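Local coordinates for protein Vv2_1132 (Vibrio vulnificus CMCP6, PDB 5Y9S) that probably regulates transcription as a tetrameric LysR-type factor, joining a helix-turn-helix DNA-binding domain to a domain of the substrate-binding family, at residues Gln198-Ser206 and Met241-Pro252. Residues are numbered along the deposited sequence; the frame is centred on the assembly and turned at random.
Sequences QTIPYLSYS and MAIGGAGVAWVP
Leu203 fills the angle between the end of helix 235-243 and the strand that follows it. With CG anti to the carbonyl carbon (chi1 -40°) and chi2 at 154°, the two methyls reach the turn: CD1 meets CB of Ala242 at 3.8 Å and also touches Ala249 CB and the carbonyl of Gly247, while CD2 packs on CB of Met241 and of Ala246. Leu238 adds to this apolar cluster. The helix ends in a Schellman motif, with Gly245 at positive phi as C-prime, Ala246 N hydrogen-bonded to Met241 O and Gly245 N to Ala242 O. Beside the cluster, strands 199-205 and 248-252 run parallel. Val248 N donates to Pro201 O at 2.9 Å, and Leu203 N to Val248 O almost straight, so Val248 is held through both its N-H and its carbonyl. Gly247 presses its CA to 3.3 Å from Pro201 O. Across the sheet from Leu203, Ile200 CG2 rests on Val248 CG1, and the Tyr202 ring sets its CE1 3.9 Å from CE3 of Trp250, the side chains crossing at about a right angle.

Farther along, direct pairing gives way to water: one molecule donates to Leu203 O and accepts from Trp250 N, both at 2.8 Å. At this looser end the Tyr205 ring edge meets Trp250 O; the hydroxyl is hydrogen-bonded to Ser235, and any bond to Trp250 O is weak. Toward solvent, the partly exposed Pro201 touches the carbonyl O of Ala246, itself partly exposed, with its CB. Strand 199-205 lies between 225-232 and 248-252, all parallel and joined through helices 210-220 and 235-243: the beta-alpha-beta architecture of a periplasmic-binding-protein-like subdomain, as in LysR effector-binding domains.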
# COMPACT_ATOMS: atom_id res chain seq x y z
N GLN D 198 -19.11 48.74 -20.62
CA GLN D 198 -18.56 47.83 -21.63
C GLN D 198 -18.32 46.42 -21.09
O GLN D 198 -18.84 46.04 -20.03
CB GLN D 198 -17.26 48.38 -22.19
CG GLN D 198 -17.32 48.72 -23.66
CD GLN D 198 -16.18 49.63 -24.09
OE1 GLN D 198 -15.37 50.06 -23.26
NE2 GLN D 198 -16.12 49.95 -25.38
N THR D 199 -17.53 45.64 -21.83
CA THR D 199 -17.09 44.31 -21.42
C THR D 199 -15.73 44.43 -20.75
O THR D 199 -14.75 44.85 -21.39
CB THR D 199 -17.04 43.35 -22.61
OG1 THR D 199 -18.35 42.86 -22.91
CG2 THR D 199 -16.10 42.17 -22.33
N ILE D 200 -15.65 44.06 -19.49
CA ILE D 200 -14.51 44.35 -18.62
C ILE D 200 -13.82 43.05 -18.28
O ILE D 200 -14.48 42.12 -17.81
CB ILE D 200 -14.94 45.07 -17.33
CG1 ILE D 200 -16.13 46.00 -17.61
CG2 ILE D 200 -13.77 45.80 -16.74
CD1 ILE D 200 -16.72 46.62 -16.37
N PRO D 201 -12.51 42.94 -18.48
CA PRO D 201 -11.81 41.74 -18.03
C PRO D 201 -11.89 41.63 -16.52
O PRO D 201 -11.73 42.62 -15.79
CB PRO D 201 -10.36 41.97 -18.50
CG PRO D 201 -10.43 43.13 -19.45
CD PRO D 201 -11.59 43.95 -19.02
N TYR D 202 -12.16 40.42 -16.04
CA TYR D 202 -12.50 40.18 -14.65
C TYR D 202 -11.50 39.20 -14.06
O TYR D 202 -11.33 38.10 -14.60
CB TYR D 202 -13.93 39.65 -14.54
CG TYR D 202 -14.33 39.16 -13.17
CD1 TYR D 202 -13.98 39.87 -12.02
CD2 TYR D 202 -15.08 38.01 -13.02
CE1 TYR D 202 -14.35 39.42 -10.75
CE2 TYR D 202 -15.47 37.56 -11.76
CZ TYR D 202 -15.09 38.27 -10.64
OH TYR D 202 -15.47 37.81 -9.40
N LEU D 203 -10.83 39.60 -12.98
CA LEU D 203 -9.87 38.76 -12.26
C LEU D 203 -10.56 38.21 -11.02
O LEU D 203 -10.80 38.95 -10.06
CB LEU D 203 -8.61 39.55 -11.89
CG LEU D 203 -8.05 40.54 -12.91
CD1 LEU D 203 -7.27 41.67 -12.20
CD2 LEU D 203 -7.15 39.83 -13.90
N SER D 204 -10.86 36.92 -11.02
CA SER D 204 -11.86 36.34 -10.13
C SER D 204 -11.24 35.30 -9.19
O SER D 204 -10.12 34.83 -9.38
CB SER D 204 -12.97 35.67 -10.93
OG SER D 204 -12.47 34.49 -11.54
N TYR D 205 -12.02 34.93 -8.17
CA TYR D 205 -11.62 33.89 -7.24
C TYR D 205 -12.12 32.53 -7.70
O TYR D 205 -13.16 32.43 -8.36
CB TYR D 205 -12.16 34.18 -5.85
CG TYR D 205 -11.55 35.37 -5.14
CD1 TYR D 205 -10.42 35.22 -4.36
CD2 TYR D 205 -12.15 36.63 -5.21
CE1 TYR D 205 -9.87 36.29 -3.68
CE2 TYR D 205 -11.61 37.70 -4.54
CZ TYR D 205 -10.48 37.53 -3.77
OH TYR D 205 -9.93 38.60 -3.11
N SER D 206 -11.37 31.50 -7.36
CA SER D 206 -11.82 30.13 -7.60
C SER D 206 -13.12 29.87 -6.85
O SER D 206 -13.38 30.43 -5.78
CB SER D 206 -10.75 29.14 -7.14
OG SER D 206 -9.50 29.54 -7.68
N MET D 241 -1.96 41.04 -10.69
CA MET D 241 -2.62 41.13 -11.99
C MET D 241 -3.29 42.47 -12.17
O MET D 241 -3.24 43.06 -13.26
CB MET D 241 -3.66 40.01 -12.11
CG MET D 241 -3.09 38.61 -12.41
SD MET D 241 -1.78 38.64 -13.66
CE MET D 241 -2.75 38.26 -15.09
N ALA D 242 -3.98 42.96 -11.14
CA ALA D 242 -4.71 44.21 -11.31
C ALA D 242 -3.75 45.38 -11.50
O ALA D 242 -4.00 46.28 -12.32
CB ALA D 242 -5.63 44.44 -10.12
N ILE D 243 -2.62 45.37 -10.78
CA ILE D 243 -1.66 46.46 -10.92
C ILE D 243 -1.20 46.57 -12.36
O ILE D 243 -1.05 47.67 -12.91
CB ILE D 243 -0.46 46.25 -9.98
CG1 ILE D 243 -0.84 46.42 -8.51
CG2 ILE D 243 0.70 47.18 -10.35
CD1 ILE D 243 0.35 46.22 -7.58
N GLY D 244 -0.97 45.42 -13.00
CA GLY D 244 -0.56 45.35 -14.39
C GLY D 244 -1.67 45.61 -15.38
O GLY D 244 -1.46 45.43 -16.58
N GLY D 245 -2.85 46.02 -14.92
CA GLY D 245 -3.90 46.39 -15.84
C GLY D 245 -4.60 45.24 -16.54
O GLY D 245 -5.25 45.47 -17.56
N ALA D 246 -4.51 44.02 -16.01
CA ALA D 246 -5.15 42.89 -16.65
C ALA D 246 -6.67 42.88 -16.48
O ALA D 246 -7.34 42.04 -17.09
CB ALA D 246 -4.54 41.60 -16.12
N GLY D 247 -7.23 43.79 -15.70
CA GLY D 247 -8.66 43.81 -15.49
C GLY D 247 -8.98 44.26 -14.08
O GLY D 247 -8.11 44.70 -13.33
N VAL D 248 -10.26 44.11 -13.73
CA VAL D 248 -10.78 44.55 -12.45
C VAL D 248 -10.90 43.34 -11.52
O VAL D 248 -11.31 42.25 -11.94
CB VAL D 248 -12.14 45.26 -12.64
CG1 VAL D 248 -13.10 44.36 -13.37
CG2 VAL D 248 -12.72 45.72 -11.32
N ALA D 249 -10.47 43.53 -10.28
CA ALA D 249 -10.55 42.52 -9.23
C ALA D 249 -11.33 43.07 -8.04
O ALA D 249 -11.21 44.26 -7.71
CB ALA D 249 -9.15 42.08 -8.78
N TRP D 250 -12.14 42.22 -7.41
CA TRP D 250 -12.75 42.51 -6.12
C TRP D 250 -11.85 41.90 -5.04
O TRP D 250 -11.63 40.69 -5.02
CB TRP D 250 -14.18 41.96 -6.02
CG TRP D 250 -15.26 42.96 -6.48
CD1 TRP D 250 -16.10 43.70 -5.69
CD2 TRP D 250 -15.58 43.31 -7.83
NE1 TRP D 250 -16.91 44.49 -6.47
CE2 TRP D 250 -16.62 44.26 -7.79
CE3 TRP D 250 -15.09 42.92 -9.08
CZ2 TRP D 250 -17.17 44.82 -8.94
CZ3 TRP D 250 -15.64 43.47 -10.23
CH2 TRP D 250 -16.66 44.41 -10.15
N VAL D 251 -11.32 42.75 -4.16
CA VAL D 251 -10.35 42.33 -3.15
C VAL D 251 -10.64 43.03 -1.84
O VAL D 251 -11.15 44.16 -1.80
CB VAL D 251 -8.90 42.64 -3.58
CG1 VAL D 251 -8.51 41.85 -4.82
CG2 VAL D 251 -8.70 44.15 -3.78
N PRO D 252 -10.32 42.36 -0.74
CA PRO D 252 -10.51 42.97 0.58
C PRO D 252 -9.62 44.20 0.73
O PRO D 252 -8.49 44.23 0.24
CB PRO D 252 -10.09 41.85 1.54
CG PRO D 252 -10.31 40.60 0.78
CD PRO D 252 -10.01 40.93 -0.65
O HOH W 1 -12.09 39.46 -7.64